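Long-range contact in thioredoxin-like fold domain-containing protein (PDB 3DML), which probably reduces or exchanges disulfide bonds of partner proteins in the periplasm as a thioredoxin-like thiol-disulfide oxidoreductase of chemotrophic sulfur oxidation: residues A[35-49]-A[95-109]. Numbering follows the deposited sequence.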
loop_
_atom_site.group_PDB
_atom_site.type_symbol
_atom_site.label_atom_id
_atom_site.label_comp_id
_atom_site.label_asym_id
_atom_site.label_seq_id
_atom_site.Cartn_x
_atom_site.Cartn_y
_atom_site.Cartn_z
ATOM N N ARG A 35 -4.884 -12.481 -2.445
ATOM C CA ARG A 35 -4.616 -12.939 -1.077
ATOM C C ARG A 35 -4.675 -11.826 -0.052
ATOM O O ARG A 35 -5.258 -11.992 1.009
ATOM C CB ARG A 35 -3.269 -13.628 -0.954
ATOM C CG ARG A 35 -3.240 -15.006 -1.562
ATOM C CD ARG A 35 -1.937 -15.687 -1.105
ATOM N NE ARG A 35 -1.688 -16.917 -1.842
ATOM C CZ ARG A 35 -0.582 -17.636 -1.707
ATOM N NH1 ARG A 35 0.364 -17.244 -0.865
ATOM N NH2 ARG A 35 -0.429 -18.741 -2.415
ATOM N N TRP A 36 -4.102 -10.676 -0.377
ATOM C CA TRP A 36 -4.123 -9.542 0.549
ATOM C C TRP A 36 -5.565 -9.058 0.735
ATOM O O TRP A 36 -5.978 -8.735 1.865
ATOM C CB TRP A 36 -3.285 -8.387 0.006
ATOM C CG TRP A 36 -3.097 -7.266 1.010
ATOM C CD1 TRP A 36 -2.124 -7.171 1.949
ATOM C CD2 TRP A 36 -3.914 -6.105 1.159
ATOM N NE1 TRP A 36 -2.262 -6.009 2.669
ATOM C CE2 TRP A 36 -3.353 -5.329 2.195
ATOM C CE3 TRP A 36 -5.056 -5.633 0.501
ATOM C CZ2 TRP A 36 -3.901 -4.103 2.601
ATOM C CZ3 TRP A 36 -5.607 -4.393 0.912
ATOM C CH2 TRP A 36 -5.028 -3.664 1.963
ATOM N N ASP A 37 -6.299 -8.982 -0.380
ATOM C CA ASP A 37 -7.731 -8.589 -0.360
ATOM C C ASP A 37 -8.573 -9.506 0.531
ATOM O O ASP A 37 -9.477 -9.042 1.205
ATOM C CB ASP A 37 -8.347 -8.547 -1.770
ATOM C CG ASP A 37 -7.817 -7.405 -2.628
ATOM O OD1 ASP A 37 -7.287 -6.395 -2.112
ATOM O OD2 ASP A 37 -7.927 -7.527 -3.862
ATOM N N ALA A 38 -8.277 -10.800 0.541
ATOM C CA ALA A 38 -8.988 -11.751 1.391
ATOM C C ALA A 38 -8.510 -11.723 2.839
ATOM O O ALA A 38 -9.306 -11.930 3.758
ATOM C CB ALA A 38 -8.846 -13.163 0.844
ATOM N N GLU A 39 -7.214 -11.501 3.050
ATOM C CA GLU A 39 -6.616 -11.719 4.360
ATOM C C GLU A 39 -6.493 -10.456 5.187
ATOM O O GLU A 39 -6.845 -10.452 6.378
ATOM C CB GLU A 39 -5.237 -12.369 4.230
ATOM C CG GLU A 39 -5.334 -13.788 3.743
ATOM C CD GLU A 39 -4.021 -14.406 3.311
ATOM O OE1 GLU A 39 -2.913 -13.882 3.626
ATOM O OE2 GLU A 39 -4.120 -15.467 2.651
ATOM N N ILE A 40 -5.959 -9.400 4.578
ATOM C CA ILE A 40 -5.700 -8.161 5.301
ATOM C C ILE A 40 -6.838 -7.144 5.102
ATOM O O ILE A 40 -7.291 -6.516 6.073
ATOM C CB ILE A 40 -4.358 -7.509 4.870
ATOM C CG1 ILE A 40 -3.135 -8.397 5.208
ATOM C CG2 ILE A 40 -4.219 -6.101 5.455
ATOM C CD1 ILE A 40 -2.946 -8.635 6.674
ATOM N N ALA A 41 -7.278 -6.960 3.858
ATOM C CA ALA A 41 -8.242 -5.890 3.530
ATOM C C ALA A 41 -9.463 -5.798 4.484
ATOM O O ALA A 41 -9.807 -4.717 4.918
ATOM C CB ALA A 41 -8.713 -5.985 2.067
ATOM N N PRO A 42 -10.116 -6.934 4.800
ATOM C CA PRO A 42 -11.277 -6.838 5.708
ATOM C C PRO A 42 -10.918 -6.263 7.102
ATOM O O PRO A 42 -11.687 -5.461 7.656
ATOM C CB PRO A 42 -11.760 -8.293 5.824
ATOM C CG PRO A 42 -11.144 -9.032 4.627
ATOM C CD PRO A 42 -9.832 -8.325 4.387
ATOM N N GLN A 43 -9.762 -6.636 7.663
ATOM C CA GLN A 43 -9.347 -6.140 8.985
ATOM C C GLN A 43 -8.819 -4.720 8.908
ATOM O O GLN A 43 -8.916 -3.958 9.863
ATOM C CB GLN A 43 -8.184 -6.988 9.544
ATOM C CG GLN A 43 -8.372 -8.459 9.398
ATOM C CD GLN A 43 -7.156 -9.232 9.872
ATOM O OE1 GLN A 43 -6.281 -9.619 9.065
ATOM N NE2 GLN A 43 -7.085 -9.462 11.183
ATOM N N TYR A 44 -8.223 -4.376 7.771
ATOM C CA TYR A 44 -7.405 -3.185 7.677
ATOM C C TYR A 44 -8.019 -1.873 8.229
ATOM O O TYR A 44 -7.434 -1.246 9.108
ATOM C CB TYR A 44 -6.877 -3.031 6.226
ATOM C CG TYR A 44 -5.805 -1.989 6.128
ATOM C CD1 TYR A 44 -4.488 -2.278 6.486
ATOM C CD2 TYR A 44 -6.105 -0.696 5.685
ATOM C CE1 TYR A 44 -3.491 -1.312 6.410
ATOM C CE2 TYR A 44 -5.134 0.277 5.604
ATOM C CZ TYR A 44 -3.817 -0.031 5.959
ATOM O OH TYR A 44 -2.835 0.935 5.884
ATOM N N PRO A 45 -9.201 -1.450 7.734
ATOM C CA PRO A 45 -9.726 -0.176 8.256
ATOM C C PRO A 45 -10.222 -0.239 9.707
ATOM O O PRO A 45 -10.573 0.789 10.281
ATOM C CB PRO A 45 -10.889 0.137 7.290
ATOM C CG PRO A 45 -11.373 -1.193 6.851
ATOM C CD PRO A 45 -10.095 -2.018 6.698
ATOM N N LEU A 46 -10.230 -1.436 10.283
ATOM C CA LEU A 46 -10.675 -1.649 11.654
ATOM C C LEU A 46 -9.541 -1.666 12.671
ATOM O O LEU A 46 -9.785 -1.792 13.885
ATOM C CB LEU A 46 -11.455 -2.963 11.720
ATOM C CG LEU A 46 -12.579 -3.053 10.681
ATOM C CD1 LEU A 46 -13.227 -4.432 10.747
ATOM C CD2 LEU A 46 -13.603 -1.957 10.863
ATOM N N THR A 47 -8.314 -1.533 12.174
ATOM C CA THR A 47 -7.097 -1.538 12.991
ATOM C C THR A 47 -6.535 -0.127 13.135
ATOM O O THR A 47 -6.787 0.753 12.304
ATOM C CB THR A 47 -5.991 -2.425 12.357
ATOM O OG1 THR A 47 -5.583 -1.861 11.105
ATOM C CG2 THR A 47 -6.475 -3.842 12.116
ATOM N N ASP A 48 -5.752 0.091 14.189
ATOM C CA ASP A 48 -5.050 1.363 14.349
ATOM C C ASP A 48 -4.188 1.723 13.124
ATOM O O ASP A 48 -4.197 2.872 12.676
ATOM C CB ASP A 48 -4.151 1.326 15.583
ATOM C CG ASP A 48 -4.912 1.242 16.866
ATOM O OD1 ASP A 48 -6.148 1.168 16.861
ATOM O OD2 ASP A 48 -4.249 1.240 17.915
ATOM N N GLU A 49 -3.446 0.751 12.588
ATOM C CA GLU A 49 -2.597 0.984 11.412
ATOM C C GLU A 49 -3.418 1.407 10.204
ATOM O O GLU A 49 -3.079 2.360 9.509
ATOM C CB GLU A 49 -1.742 -0.258 11.097
ATOM C CG GLU A 49 -0.414 -0.295 11.847
ATOM C CD GLU A 49 0.401 -1.586 11.593
ATOM O OE1 GLU A 49 1.194 -1.635 10.631
ATOM O OE2 GLU A 49 0.267 -2.557 12.404
ATOM N N TYR A 95 3.571 -9.404 -0.931
ATOM C CA TYR A 95 2.754 -9.798 0.203
ATOM C C TYR A 95 3.103 -11.240 0.608
ATOM O O TYR A 95 2.413 -12.191 0.228
ATOM C CB TYR A 95 1.253 -9.621 -0.100
ATOM C CG TYR A 95 0.388 -10.141 1.030
ATOM C CD1 TYR A 95 0.543 -9.653 2.332
ATOM C CD2 TYR A 95 -0.575 -11.140 0.799
ATOM C CE1 TYR A 95 -0.237 -10.146 3.400
ATOM C CE2 TYR A 95 -1.371 -11.635 1.856
ATOM C CZ TYR A 95 -1.180 -11.126 3.150
ATOM O OH TYR A 95 -1.921 -11.618 4.193
ATOM N N PRO A 96 4.206 -11.405 1.355
ATOM C CA PRO A 96 4.594 -12.756 1.807
ATOM C C PRO A 96 3.755 -13.303 2.971
ATOM O O PRO A 96 3.907 -14.475 3.338
ATOM C CB PRO A 96 6.067 -12.601 2.222
ATOM C CG PRO A 96 6.438 -11.163 1.984
ATOM C CD PRO A 96 5.171 -10.375 1.774
ATOM N N GLY A 97 2.847 -12.496 3.514
ATOM C CA GLY A 97 1.853 -13.009 4.454
ATOM C C GLY A 97 1.560 -11.983 5.514
ATOM O O GLY A 97 2.244 -10.970 5.589
ATOM N N GLU A 98 0.558 -12.260 6.353
ATOM C CA GLU A 98 0.060 -11.271 7.295
ATOM C C GLU A 98 1.151 -10.777 8.194
ATOM O O GLU A 98 1.254 -9.575 8.415
ATOM C CB GLU A 98 -1.080 -11.825 8.169
ATOM C CG GLU A 98 -2.364 -12.083 7.404
ATOM C CD GLU A 98 -3.476 -12.664 8.269
ATOM O OE1 GLU A 98 -3.174 -13.334 9.281
ATOM O OE2 GLU A 98 -4.663 -12.468 7.916
ATOM N N ASP A 99 1.969 -11.712 8.692
ATOM C CA ASP A 99 2.959 -11.390 9.710
ATOM C C ASP A 99 4.117 -10.585 9.142
ATOM O O ASP A 99 4.950 -10.061 9.867
ATOM C CB ASP A 99 3.486 -12.681 10.361
ATOM C CG ASP A 99 2.442 -13.375 11.223
ATOM O OD1 ASP A 99 1.246 -13.004 11.120
ATOM O OD2 ASP A 99 2.832 -14.305 11.995
ATOM N N PHE A 100 4.197 -10.528 7.832
ATOM C CA PHE A 100 5.217 -9.712 7.185
ATOM C C PHE A 100 4.670 -8.312 6.963
ATOM O O PHE A 100 5.338 -7.326 7.238
ATOM C CB PHE A 100 5.647 -10.389 5.899
ATOM C CG PHE A 100 6.475 -11.603 6.166
ATOM C CD1 PHE A 100 7.867 -11.518 6.158
ATOM C CD2 PHE A 100 5.861 -12.802 6.537
ATOM C CE1 PHE A 100 8.642 -12.632 6.464
ATOM C CE2 PHE A 100 6.623 -13.927 6.838
ATOM C CZ PHE A 100 8.019 -13.834 6.809
ATOM N N PHE A 101 3.417 -8.247 6.567
ATOM C CA PHE A 101 2.763 -6.983 6.243
ATOM C C PHE A 101 2.730 -6.019 7.410
ATOM O O PHE A 101 3.191 -4.899 7.298
ATOM C CB PHE A 101 1.349 -7.240 5.676
ATOM C CG PHE A 101 0.632 -5.975 5.291
ATOM C CD1 PHE A 101 0.958 -5.298 4.106
ATOM C CD2 PHE A 101 -0.305 -5.420 6.149
ATOM C CE1 PHE A 101 0.282 -4.099 3.754
ATOM C CE2 PHE A 101 -0.975 -4.236 5.814
ATOM C CZ PHE A 101 -0.670 -3.577 4.628
ATOM N N TRP A 102 2.169 -6.437 8.544
ATOM C CA TRP A 102 1.973 -5.504 9.648
ATOM C C TRP A 102 3.220 -4.794 10.197
ATOM O O TRP A 102 3.226 -3.560 10.311
ATOM C CB TRP A 102 1.187 -6.164 10.794
ATOM C CG TRP A 102 -0.213 -6.603 10.428
ATOM C CD1 TRP A 102 -0.698 -7.881 10.391
ATOM C CD2 TRP A 102 -1.312 -5.746 10.099
ATOM N NE1 TRP A 102 -2.035 -7.868 10.041
ATOM C CE2 TRP A 102 -2.431 -6.570 9.862
ATOM C CE3 TRP A 102 -1.452 -4.354 9.975
ATOM C CZ2 TRP A 102 -3.682 -6.049 9.500
ATOM C CZ3 TRP A 102 -2.686 -3.840 9.616
ATOM C CH2 TRP A 102 -3.784 -4.683 9.387
ATOM N N PRO A 103 4.270 -5.545 10.569
ATOM C CA PRO A 103 5.429 -4.844 11.140
ATOM C C PRO A 103 6.208 -4.047 10.078
ATOM O O PRO A 103 6.849 -3.040 10.406
ATOM C CB PRO A 103 6.307 -5.988 11.720
ATOM C CG PRO A 103 5.903 -7.198 11.009
ATOM C CD PRO A 103 4.467 -7.004 10.519
HETATM N N MSE A 104 6.155 -4.475 8.824
HETATM C CA MSE A 104 6.847 -3.725 7.778
HETATM C C MSE A 104 6.117 -2.430 7.474
HETATM O O MSE A 104 6.742 -1.398 7.247
HETATM C CB MSE A 104 7.031 -4.589 6.544
HETATM C CG MSE A 104 7.722 -5.895 6.908
HETATM SE SE MSE A 104 8.287 -6.907 5.391
HETATM C CE MSE A 104 6.620 -7.112 4.369
ATOM N N LEU A 105 4.786 -2.466 7.512
ATOM C CA LEU A 105 4.026 -1.237 7.351
ATOM C C LEU A 105 4.282 -0.311 8.545
ATOM O O LEU A 105 4.475 0.903 8.390
ATOM C CB LEU A 105 2.530 -1.549 7.236
ATOM C CG LEU A 105 1.621 -0.302 7.238
ATOM C CD1 LEU A 105 1.884 0.603 6.022
ATOM C CD2 LEU A 105 0.169 -0.703 7.308
ATOM N N ALA A 106 4.300 -0.891 9.740
ATOM C CA ALA A 106 4.579 -0.114 10.939
ATOM C C ALA A 106 5.922 0.627 10.839
ATOM O O ALA A 106 6.001 1.784 11.218
ATOM C CB ALA A 106 4.492 -0.996 12.218
ATOM N N ARG A 107 6.963 -0.014 10.308
ATOM C CA ARG A 107 8.236 0.696 10.094
ATOM C C ARG A 107 8.045 1.915 9.198
ATOM O O ARG A 107 8.616 2.993 9.455
ATOM C CB ARG A 107 9.326 -0.198 9.501
ATOM C CG ARG A 107 10.681 0.534 9.449
ATOM C CD ARG A 107 11.767 -0.245 8.686
ATOM N NE ARG A 107 11.454 -0.400 7.259
ATOM C CZ ARG A 107 11.866 0.418 6.288
ATOM N NH1 ARG A 107 12.626 1.475 6.563
ATOM N NH2 ARG A 107 11.510 0.174 5.028
ATOM N N LEU A 108 7.258 1.750 8.135
ATOM C CA LEU A 108 7.030 2.860 7.201
ATOM C C LEU A 108 6.260 4.000 7.864
ATOM O O LEU A 108 6.619 5.179 7.713
ATOM C CB LEU A 108 6.268 2.371 5.967
ATOM C CG LEU A 108 6.970 1.405 5.025
ATOM C CD1 LEU A 108 6.093 1.210 3.800
ATOM C CD2 LEU A 108 8.342 1.928 4.639
ATOM N N ILE A 109 5.212 3.657 8.605
ATOM C CA ILE A 109 4.441 4.678 9.305
ATOM C C ILE A 109 5.319 5.461 10.291
ATOM O O ILE A 109 5.232 6.697 10.351
ATOM C CB ILE A 109 3.166 4.095 9.999
ATOM C CG1 ILE A 109 2.193 3.566 8.930
ATOM C CG2 ILE A 109 2.491 5.168 10.888
ATOM C CD1 ILE A 109 1.037 2.756 9.466
HETATM O O HOH W 1 1.007 -14.555 0.948
HETATM O O HOH W 2 -0.819 -14.664 5.869
HETATM O O HOH W 3 -7.059 -12.906 7.990
#
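W36 and Y95 bring the two backbones to 6.9 Å between their CA atoms, and I40 and E98 come about as near. Further on, E49 lies 7.3 Å from A106, CA to CA. The segment 35-49 thus runs along helix 98-112 in the same general direction, from helix 31-39 into helix 48-52.

One edge of the W36 indole meets the face of Y95 at nearly a right angle (87°). NE1 of W36 sits over the centre of the F101 ring, 3.4 Å from CE1 of F101. CG of W36 is anti to its backbone N (chi1 -171°), which turns the CD1-NE1 edge of the indole toward both rings. The hydroxyl OH of Y95 donates to OE1 of E39 at 2.5 Å, on the anti side of the carboxylate. A water joins the same OE1 to the backbone N of E98, in the first turn of helix 98-112. A leucine in place of Y95 would probably leave E39 without its hydroxyl donor and W36 without an aromatic face.

I40 CD1 packs 3.6 Å from NE1 of W102. Y44 CD1 and T47 OG1 touch the far end of that indole at CH2. F80 also meets W36 and F101. This is one helical layer of the thioredoxin fold, where the helix starting at the CxxC motif of C30 and C33, here reduced, packs beside the C-terminal helix over the sheet.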